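Local atomic coordinates of beta-lactamase Rm3 (Uncultured bacterium, PDB entry 5IQK), a protein that probably hydrolyses beta-lactam antibiotics as a zinc-dependent subclass B3 metallo-beta-lactamase, opening the lactam ring and so conferring resistance. Residues 7-13 against 49-55; 25-29 against 228-232; 28-34 against 220-225. The contacts are given in a common frame with arbitrary orientation. Residues are numbered along the deposited sequence.

Overall arrangement
The three contacts tie the N-terminal half of the chain together and to its C-terminal half. Contact 1, farthest from the middle of the chain and partly buried, joins the end of helix 5-10 to the approach to helix 53-62 through polar and charged groups. Contacts 2 and 3 are buried and use the same loop between strands 23-25 and 34-36, sharing Met28 and Lys29. Contact 2 is mainly aromatic, against helix 229-239; contact 3 relies on hydrogen bonds from Ser32 and a bridging water beside an active-site zinc. The centres of contacts 2 and 3 lie about 6 Å apart. Contact 1 meets that loop too, Ala12 O lying 2.8 Å from Lys29 N, a probable hydrogen bond.

Contact 1 of 3, residues 7-13 against 49-55; sequences CATWNAD and LPESAPK. With ZN (zinc ion), chain E.
A zinc ion sits at one end of this contact, away from the histidine-rich catalytic centre: Cys7 SG binds it at 2.3 Å, and Cys4, three residues earlier and just before the helix, supplies a second thiolate. Cys7 lies in the helix that runs to Trp10; Asn11 N still bonds to Cys7 O at 2.9 Å, but Asn11 itself (phi/psi -92/7) leaves helical geometry, and Ala12 and Asp13 run on extended. Facing them, 49-55 turns through Pro50 and Glu51 into helix 53-62. The closest CA pairs are Asn11 with Ser52 at 6.3 Å and Asp13 with Lys55 at 7.5 Å.

Asn11 is the hub. With chi1 t it aims its amide at the turn, where Ser52 OG donates to Asn11 OD1 at a short 2.5 Å, while Asn11 ND2 makes only a weak bond to Glu51 O at 3.4 Å. Ser52 OG in turn takes a weak bond from Leu49 N at 2.9 Å. Lys55 stretches out from the helix, chi1 m and the remaining angles t, so that NZ reaches Asn11 O at 2.7 Å and Asp13 OD1 at 2.9 Å; the latter is a salt bridge. Leu49 packs its CD1 against both residues of the helix end, 4.1 Å from Cys7 CB and 4.1 Å from Asn11 CB. Beyond the pair, Leu49 also touches Asp81, a ligand of an active-site zinc.

The N-terminal segment is thus bonded, beside a CxxC zinc site, to the loop leading into helix 53-62 of the metallo-beta-lactamase fold.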
loop_
_atom_site.group_PDB
_atom_site.type_symbol
_atom_site.label_atom_id
_atom_site.label_comp_id
_atom_site.label_asym_id
_atom_site.label_seq_id
_atom_site.Cartn_x
_atom_site.Cartn_y
_atom_site.Cartn_z
ATOM N N CYS A 7 -14.220 0.102 -9.531
ATOM C CA CYS A 7 -13.017 -0.643 -9.930
ATOM C C CYS A 7 -12.410 -0.071 -11.218
ATOM O O CYS A 7 -11.179 -0.012 -11.347
ATOM C CB CYS A 7 -13.323 -2.134 -10.102
ATOM S SG CYS A 7 -13.542 -3.053 -8.545
ATOM N N ALA A 8 -13.263 0.335 -12.159
ATOM C CA ALA A 8 -12.791 0.910 -13.430
ATOM C C ALA A 8 -12.004 2.193 -13.188
ATOM O O ALA A 8 -10.965 2.432 -13.813
ATOM C CB ALA A 8 -13.958 1.178 -14.371
ATOM N N THR A 9 -12.512 3.033 -12.292
ATOM C CA THR A 9 -11.822 4.265 -11.921
ATOM C C THR A 9 -10.499 3.992 -11.212
ATOM O O THR A 9 -9.469 4.562 -11.564
ATOM C CB THR A 9 -12.702 5.150 -11.018
ATOM O OG1 THR A 9 -13.833 5.590 -11.769
ATOM C CG2 THR A 9 -11.932 6.378 -10.548
ATOM N N TRP A 10 -10.533 3.120 -10.214
ATOM C CA TRP A 10 -9.318 2.787 -9.468
ATOM C C TRP A 10 -8.225 2.206 -10.369
ATOM O O TRP A 10 -7.036 2.461 -10.148
ATOM C CB TRP A 10 -9.640 1.805 -8.346
ATOM C CG TRP A 10 -10.379 2.439 -7.170
ATOM C CD1 TRP A 10 -10.738 3.749 -7.028
ATOM C CD2 TRP A 10 -10.836 1.767 -5.990
ATOM N NE1 TRP A 10 -11.398 3.935 -5.820
ATOM C CE2 TRP A 10 -11.458 2.731 -5.167
ATOM C CE3 TRP A 10 -10.791 0.441 -5.561
ATOM C CZ2 TRP A 10 -12.027 2.406 -3.931
ATOM C CZ3 TRP A 10 -11.353 0.120 -4.331
ATOM C CH2 TRP A 10 -11.953 1.099 -3.533
ATOM N N ASN A 11 -8.620 1.406 -11.357
ATOM C CA ASN A 11 -7.644 0.703 -12.197
ATOM C C ASN A 11 -7.230 1.451 -13.463
ATOM O O ASN A 11 -6.511 0.899 -14.288
ATOM C CB ASN A 11 -8.189 -0.674 -12.598
ATOM C CG ASN A 11 -7.099 -1.627 -13.073
ATOM O OD1 ASN A 11 -6.058 -1.761 -12.437
ATOM N ND2 ASN A 11 -7.335 -2.280 -14.204
ATOM N N ALA A 12 -7.673 2.693 -13.615
ATOM C CA ALA A 12 -7.369 3.473 -14.822
ATOM C C ALA A 12 -5.863 3.648 -15.022
ATOM O O ALA A 12 -5.103 3.751 -14.059
ATOM C CB ALA A 12 -8.049 4.826 -14.761
ATOM N N ASP A 13 -5.452 3.668 -16.282
ATOM C CA ASP A 13 -4.049 3.845 -16.643
ATOM C C ASP A 13 -3.401 5.034 -15.965
ATOM O O ASP A 13 -3.975 6.122 -15.905
ATOM C CB ASP A 13 -3.897 4.044 -18.150
ATOM C CG ASP A 13 -4.184 2.799 -18.944
ATOM O OD1 ASP A 13 -4.381 1.722 -18.346
ATOM O OD2 ASP A 13 -4.194 2.909 -20.188
ATOM N N LEU A 49 -5.656 -4.556 -8.129
ATOM C CA LEU A 49 -6.702 -5.532 -8.426
ATOM C C LEU A 49 -6.124 -6.648 -9.289
ATOM O O LEU A 49 -5.036 -6.492 -9.834
ATOM C CB LEU A 49 -7.865 -4.856 -9.156
ATOM C CG LEU A 49 -8.681 -3.845 -8.358
ATOM C CD1 LEU A 49 -9.414 -2.881 -9.310
ATOM C CD2 LEU A 49 -9.704 -4.543 -7.446
ATOM N N PRO A 50 -6.847 -7.772 -9.426
ATOM C CA PRO A 50 -6.357 -8.815 -10.332
ATOM C C PRO A 50 -6.071 -8.263 -11.715
ATOM O O PRO A 50 -5.061 -8.640 -12.311
ATOM C CB PRO A 50 -7.505 -9.821 -10.364
ATOM C CG PRO A 50 -8.144 -9.664 -9.010
ATOM C CD PRO A 50 -8.078 -8.191 -8.726
ATOM N N GLU A 51 -6.928 -7.367 -12.200
ATOM C CA GLU A 51 -6.735 -6.771 -13.514
ATOM C C GLU A 51 -5.685 -5.647 -13.503
ATOM O O GLU A 51 -5.402 -5.041 -14.548
ATOM C CB GLU A 51 -8.077 -6.260 -14.072
ATOM C CG GLU A 51 -8.747 -5.167 -13.238
ATOM C CD GLU A 51 -9.737 -5.698 -12.201
ATOM O OE1 GLU A 51 -9.496 -6.773 -11.599
ATOM O OE2 GLU A 51 -10.766 -5.025 -11.981
ATOM N N SER A 52 -5.087 -5.385 -12.346
ATOM C CA SER A 52 -4.002 -4.415 -12.274
ATOM C C SER A 52 -2.658 -5.016 -12.630
ATOM O O SER A 52 -1.771 -4.297 -13.070
ATOM C CB SER A 52 -3.895 -3.798 -10.885
ATOM O OG SER A 52 -5.071 -3.097 -10.552
ATOM N N ALA A 53 -2.503 -6.322 -12.429
ATOM C CA ALA A 53 -1.208 -6.969 -12.613
ATOM C C ALA A 53 -0.596 -6.736 -14.006
ATOM O O ALA A 53 0.579 -6.385 -14.098
ATOM C CB ALA A 53 -1.319 -8.468 -12.319
ATOM N N PRO A 54 -1.385 -6.895 -15.093
ATOM C CA PRO A 54 -0.749 -6.616 -16.389
ATOM C C PRO A 54 -0.336 -5.160 -16.571
ATOM O O PRO A 54 0.604 -4.877 -17.320
ATOM C CB PRO A 54 -1.827 -6.995 -17.415
ATOM C CG PRO A 54 -2.831 -7.790 -16.676
ATOM C CD PRO A 54 -2.753 -7.420 -15.247
ATOM N N LYS A 55 -1.054 -4.249 -15.930
ATOM C CA LYS A 55 -0.748 -2.834 -16.038
ATOM C C LYS A 55 0.522 -2.515 -15.283
ATOM O O LYS A 55 1.368 -1.772 -15.773
ATOM C CB LYS A 55 -1.908 -1.994 -15.522
ATOM C CG LYS A 55 -3.145 -2.101 -16.392
ATOM C CD LYS A 55 -4.144 -1.006 -16.076
ATOM C CE LYS A 55 -5.387 -1.144 -16.915
ATOM N NZ LYS A 55 -6.230 0.100 -16.851
HETATM ZN ZN ZN E . -15.788 -3.129 -8.108
#

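Contact 2 of 3, residues 25-29 against 228-232; sequences YVGMK and QLWQR
Two aromatic side chains, Tyr25 and Trp230, dominate this contact, which joins the loop after strand 23-25, in one sheet of the metallo-beta-lactamase fold, to the first turn of helix 229-239, which follows edge strand 218-221 of the other sheet. Tyr25 is extended at the strand end; the chain then bends through Val26 (phi/psi -130/19) and Gly27 (-90/-154) to Lys29. Gln228 occupies the N-cap position, Arg232 N bonds to Gln228 O at 3.0 Å, and the closest CA pair is Lys29 with Trp230 at 8.5 Å.

Ring contacts come first. Tyr25 (chi1 t) and Trp230 (chi1 m, chi2 137°) form an offset edge-to-face pair: the edge of the indole is turned to the tyrosine face, with the six-membered ring centroids 5.4 Å apart, planes at 87° and Tyr25 CE2 3.5 Å from Trp230 CH2. Leu229, with chi1 t, lays CD2 over the Tyr25 ring in a CH-pi contact, 3.9 Å from the centroid and 3.5 Å from Tyr25 CE1. Over the indole, Lys29 CD stands 4.2 Å from the centroid of the five-membered ring. Lys29 NZ offers at most a weak, long cation-pi attraction; its hydrogen-bond partner is Gln14.

Among the polar contacts, Trp230 NE1 donates to Lys29 O at 2.9 Å. Within the loop, Tyr25 OH gives a 2.7 Å bond to Met28 O, which closes the curve of 25-29.

Around this cluster, the rings of Phe17 and Tyr25 meet and their backbones are hydrogen-bonded, Met28 and Val26 pack on helix 53-62, and Arg232 reaches Leu219 O on strand 218-221.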
loop_
_atom_site.group_PDB
_atom_site.type_symbol
_atom_site.label_atom_id
_atom_site.label_comp_id
_atom_site.label_asym_id
_atom_site.label_seq_id
_atom_site.Cartn_x
_atom_site.Cartn_y
_atom_site.Cartn_z
ATOM N N TYR A 25 7.005 5.025 -9.280
ATOM C CA TYR A 25 5.572 4.683 -9.259
ATOM C C TYR A 25 5.187 3.849 -10.487
ATOM O O TYR A 25 5.458 4.251 -11.619
ATOM C CB TYR A 25 4.725 5.949 -9.212
ATOM C CG TYR A 25 3.248 5.682 -8.947
ATOM C CD1 TYR A 25 2.781 5.503 -7.655
ATOM C CD2 TYR A 25 2.342 5.597 -9.993
ATOM C CE1 TYR A 25 1.430 5.260 -7.399
ATOM C CE2 TYR A 25 0.967 5.359 -9.748
ATOM C CZ TYR A 25 0.539 5.187 -8.455
ATOM O OH TYR A 25 -0.791 4.944 -8.205
ATOM N N VAL A 26 4.569 2.688 -10.270
ATOM C CA VAL A 26 4.179 1.816 -11.381
ATOM C C VAL A 26 2.717 1.371 -11.274
ATOM O O VAL A 26 2.305 0.398 -11.918
ATOM C CB VAL A 26 5.084 0.563 -11.467
ATOM C CG1 VAL A 26 6.495 0.956 -11.867
ATOM C CG2 VAL A 26 5.096 -0.182 -10.149
ATOM N N GLY A 27 1.941 2.110 -10.482
ATOM C CA GLY A 27 0.552 1.779 -10.233
ATOM C C GLY A 27 -0.443 2.398 -11.209
ATOM O O GLY A 27 -0.122 2.696 -12.366
ATOM N N MET A 28 -1.676 2.563 -10.728
ATOM C CA MET A 28 -2.807 3.017 -11.535
ATOM C C MET A 28 -3.332 4.347 -10.981
ATOM O O MET A 28 -2.790 4.877 -10.013
ATOM C CB MET A 28 -3.927 1.960 -11.537
ATOM C CG MET A 28 -3.641 0.690 -12.341
ATOM S SD MET A 28 -2.193 -0.263 -11.803
ATOM C CE MET A 28 -2.552 -0.518 -10.058
ATOM N N LYS A 29 -4.400 4.877 -11.566
ATOM C CA LYS A 29 -4.911 6.171 -11.130
ATOM C C LYS A 29 -5.444 6.144 -9.686
ATOM O O LYS A 29 -5.407 7.160 -8.991
ATOM C CB LYS A 29 -6.005 6.659 -12.073
ATOM C CG LYS A 29 -6.173 8.165 -12.068
ATOM C CD LYS A 29 -4.967 8.854 -12.667
ATOM C CE LYS A 29 -4.974 8.782 -14.192
ATOM N NZ LYS A 29 -3.759 9.377 -14.804
ATOM N N GLN A 228 -2.309 13.075 -2.158
ATOM C CA GLN A 228 -2.294 14.119 -3.198
ATOM C C GLN A 228 -1.245 13.857 -4.278
ATOM O O GLN A 228 -0.577 14.793 -4.762
ATOM C CB GLN A 228 -2.047 15.501 -2.584
ATOM C CG GLN A 228 -3.073 15.905 -1.519
ATOM C CD GLN A 228 -2.721 15.332 -0.158
ATOM O OE1 GLN A 228 -1.557 15.359 0.247
ATOM N NE2 GLN A 228 -3.718 14.796 0.549
ATOM N N LEU A 229 -1.104 12.596 -4.677
ATOM C CA LEU A 229 -0.017 12.238 -5.592
ATOM C C LEU A 229 -0.181 12.891 -6.956
ATOM O O LEU A 229 0.824 13.208 -7.610
ATOM C CB LEU A 229 0.095 10.722 -5.753
ATOM C CG LEU A 229 1.324 10.217 -6.516
ATOM C CD1 LEU A 229 2.608 10.737 -5.879
ATOM C CD2 LEU A 229 1.341 8.699 -6.578
ATOM N N TRP A 230 -1.418 13.076 -7.412
ATOM C CA TRP A 230 -1.596 13.632 -8.755
ATOM C C TRP A 230 -1.378 15.142 -8.782
ATOM O O TRP A 230 -0.900 15.674 -9.791
ATOM C CB TRP A 230 -2.968 13.236 -9.320
ATOM C CG TRP A 230 -3.187 11.758 -9.247
ATOM C CD1 TRP A 230 -4.333 11.115 -8.856
ATOM C CD2 TRP A 230 -2.213 10.720 -9.507
ATOM N NE1 TRP A 230 -4.140 9.754 -8.881
ATOM C CE2 TRP A 230 -2.854 9.485 -9.269
ATOM C CE3 TRP A 230 -0.873 10.719 -9.935
ATOM C CZ2 TRP A 230 -2.201 8.260 -9.436
ATOM C CZ3 TRP A 230 -0.225 9.503 -10.096
ATOM C CH2 TRP A 230 -0.892 8.287 -9.847
ATOM N N GLN A 231 -1.674 15.834 -7.685
ATOM C CA GLN A 231 -1.294 17.245 -7.584
ATOM C C GLN A 231 0.234 17.367 -7.593
ATOM O O GLN A 231 0.812 18.216 -8.290
ATOM C CB GLN A 231 -1.846 17.903 -6.324
ATOM C CG GLN A 231 -3.372 18.040 -6.289
ATOM C CD GLN A 231 -4.051 16.844 -5.648
ATOM O OE1 GLN A 231 -3.572 15.712 -5.739
ATOM N NE2 GLN A 231 -5.172 17.092 -4.984
ATOM N N ARG A 232 0.871 16.521 -6.794
ATOM C CA ARG A 232 2.333 16.481 -6.676
ATOM C C ARG A 232 2.994 16.162 -8.017
ATOM O O ARG A 232 3.967 16.821 -8.411
ATOM C CB ARG A 232 2.713 15.439 -5.611
ATOM C CG ARG A 232 2.395 15.930 -4.203
ATOM C CD ARG A 232 2.337 14.811 -3.163
ATOM N NE ARG A 232 3.602 14.157 -2.867
ATOM C CZ ARG A 232 3.689 12.904 -2.430
ATOM N NH1 ARG A 232 2.589 12.176 -2.265
ATOM N NH2 ARG A 232 4.866 12.381 -2.168
#

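Contact 3 of 3, residues 28-34 against 220-225; sequences MKGLSSV and ISAHPE. With ZN (zinc ion), chain D.
This is part of the active site of the metallo-beta-lactamase fold: the strand 218-221 runs into a loop carrying the zinc ligand His223, and the 28-34 loop packs along it. Gly30 (phi/psi -124/3) makes the bend, after which 31-34 runs extended. The nearest CA pairs are Leu31 with His223 at 5.0 Å and Ser32 with Ala222 at 5.2 Å.

Ser32 is the main link. Its N donates to Ala222 O at 2.9 Å (163°), and with chi1 m its OG donates to Ser221 O at 2.7 Å, so one residue satisfies two successive carbonyls, one at the strand end and one just beyond it. Ser221 OG, with chi1 p, donates to His223 O at 2.7 Å and is also hydrogen-bonded to Ser227 OG. Met28 N bonds to Leu31 O at 2.9 Å, and Lys29 O is taken by Trp230 NE1.

Val34 CG2 makes an apolar contact with Ile220 CG2 at 3.9 Å; Pro224 CD to Gly30 C (3.5 Å) and Leu31 CD2 to His223 CE1 (3.7 Å) are van der Waals contacts.

His223 NE2 binds zinc at 2.0 Å, a site completed by Asp81, His82 and two waters at 2.1 and 2.4 Å. The imidazole's other nitrogen is served by a bridging water, which accepts from His223 ND1 at 2.7 Å and donates to Gly30 O at 2.6 Å and Glu225 OE1 at 2.8 Å.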
loop_
_atom_site.group_PDB
_atom_site.type_symbol
_atom_site.label_atom_id
_atom_site.label_comp_id
_atom_site.label_asym_id
_atom_site.label_seq_id
_atom_site.Cartn_x
_atom_site.Cartn_y
_atom_site.Cartn_z
ATOM N N MET A 28 -1.676 2.563 -10.728
ATOM C CA MET A 28 -2.807 3.017 -11.535
ATOM C C MET A 28 -3.332 4.347 -10.981
ATOM O O MET A 28 -2.790 4.877 -10.013
ATOM C CB MET A 28 -3.927 1.960 -11.537
ATOM C CG MET A 28 -3.641 0.690 -12.341
ATOM S SD MET A 28 -2.193 -0.263 -11.803
ATOM C CE MET A 28 -2.552 -0.518 -10.058
ATOM N N LYS A 29 -4.400 4.877 -11.566
ATOM C CA LYS A 29 -4.911 6.171 -11.130
ATOM C C LYS A 29 -5.444 6.144 -9.686
ATOM O O LYS A 29 -5.407 7.160 -8.991
ATOM C CB LYS A 29 -6.005 6.659 -12.073
ATOM C CG LYS A 29 -6.173 8.165 -12.068
ATOM C CD LYS A 29 -4.967 8.854 -12.667
ATOM C CE LYS A 29 -4.974 8.782 -14.192
ATOM N NZ LYS A 29 -3.759 9.377 -14.804
ATOM N N GLY A 30 -5.952 5.001 -9.244
ATOM C CA GLY A 30 -6.582 4.946 -7.928
ATOM C C GLY A 30 -6.002 3.923 -6.975
ATOM O O GLY A 30 -6.511 3.771 -5.858
ATOM N N LEU A 31 -4.943 3.230 -7.408
ATOM C CA LEU A 31 -4.301 2.170 -6.618
ATOM C C LEU A 31 -2.789 2.218 -6.801
ATOM O O LEU A 31 -2.307 2.117 -7.930
ATOM C CB LEU A 31 -4.823 0.799 -7.045
ATOM C CG LEU A 31 -6.328 0.559 -6.904
ATOM C CD1 LEU A 31 -6.713 -0.721 -7.630
ATOM C CD2 LEU A 31 -6.701 0.492 -5.431
ATOM N N SER A 32 -2.032 2.326 -5.706
ATOM C CA SER A 32 -0.587 2.497 -5.834
ATOM C C SER A 32 0.138 1.171 -5.991
ATOM O O SER A 32 -0.307 0.134 -5.509
ATOM C CB SER A 32 -0.013 3.256 -4.630
ATOM O OG SER A 32 -0.550 4.573 -4.558
ATOM N N SER A 33 1.236 1.227 -6.727
ATOM C CA SER A 33 2.230 0.166 -6.754
ATOM C C SER A 33 3.564 0.876 -6.909
ATOM O O SER A 33 3.659 1.838 -7.669
ATOM C CB SER A 33 1.985 -0.820 -7.899
ATOM O OG SER A 33 2.956 -1.864 -7.863
ATOM N N VAL A 34 4.580 0.442 -6.170
ATOM C CA VAL A 34 5.848 1.159 -6.139
ATOM C C VAL A 34 7.013 0.193 -6.382
ATOM O O VAL A 34 7.066 -0.895 -5.795
ATOM C CB VAL A 34 6.037 1.903 -4.778
ATOM C CG1 VAL A 34 7.474 2.421 -4.616
ATOM C CG2 VAL A 34 5.042 3.058 -4.664
ATOM N N ILE A 220 4.008 7.857 -0.245
ATOM C CA ILE A 220 3.054 7.274 -1.176
ATOM C C ILE A 220 1.994 6.515 -0.365
ATOM O O ILE A 220 2.323 5.601 0.397
ATOM C CB ILE A 220 3.709 6.315 -2.180
ATOM C CG1 ILE A 220 4.868 6.994 -2.923
ATOM C CG2 ILE A 220 2.666 5.802 -3.168
ATOM C CD1 ILE A 220 6.224 6.734 -2.287
ATOM N N SER A 221 0.733 6.899 -0.507
ATOM C CA SER A 221 -0.352 6.175 0.173
ATOM C C SER A 221 -0.927 5.081 -0.728
ATOM O O SER A 221 -0.964 5.233 -1.950
ATOM C CB SER A 221 -1.466 7.140 0.599
ATOM O OG SER A 221 -1.829 7.967 -0.491
ATOM N N ALA A 222 -1.396 3.996 -0.114
ATOM C CA ALA A 222 -1.917 2.840 -0.842
ATOM C C ALA A 222 -2.977 3.260 -1.863
ATOM O O ALA A 222 -3.010 2.740 -2.981
ATOM C CB ALA A 222 -2.485 1.812 0.142
ATOM N N HIS A 223 -3.825 4.213 -1.482
ATOM C CA HIS A 223 -4.673 4.904 -2.461
ATOM C C HIS A 223 -4.027 6.265 -2.708
ATOM O O HIS A 223 -4.012 7.104 -1.806
ATOM C CB HIS A 223 -6.123 5.044 -1.946
ATOM C CG HIS A 223 -6.896 3.762 -1.958
ATOM N ND1 HIS A 223 -7.886 3.491 -2.880
ATOM C CD2 HIS A 223 -6.830 2.679 -1.148
ATOM C CE1 HIS A 223 -8.380 2.288 -2.653
ATOM N NE2 HIS A 223 -7.768 1.781 -1.595
ATOM N N PRO A 224 -3.454 6.478 -3.914
ATOM C CA PRO A 224 -2.541 7.608 -4.154
ATOM C C PRO A 224 -3.154 8.993 -3.902
ATOM O O PRO A 224 -2.435 9.854 -3.410
ATOM C CB PRO A 224 -2.142 7.439 -5.635
ATOM C CG PRO A 224 -3.199 6.580 -6.235
ATOM C CD PRO A 224 -3.632 5.656 -5.122
ATOM N N GLU A 225 -4.435 9.209 -4.199
ATOM C CA GLU A 225 -5.019 10.530 -3.985
ATOM C C GLU A 225 -5.048 10.911 -2.503
ATOM O O GLU A 225 -5.154 12.090 -2.177
ATOM C CB GLU A 225 -6.439 10.617 -4.567
ATOM C CG GLU A 225 -6.853 9.434 -5.419
ATOM C CD GLU A 225 -7.136 8.190 -4.592
ATOM O OE1 GLU A 225 -6.582 7.124 -4.925
ATOM O OE2 GLU A 225 -7.905 8.282 -3.610
HETATM ZN ZN ZN D . -7.769 -0.155 -0.993
HETATM O O HOH W 1 -8.545 5.073 -4.961
HETATM O O HOH W 2 -7.909 0.579 1.264
HETATM O O HOH W 3 -9.175 -1.104 0.258
#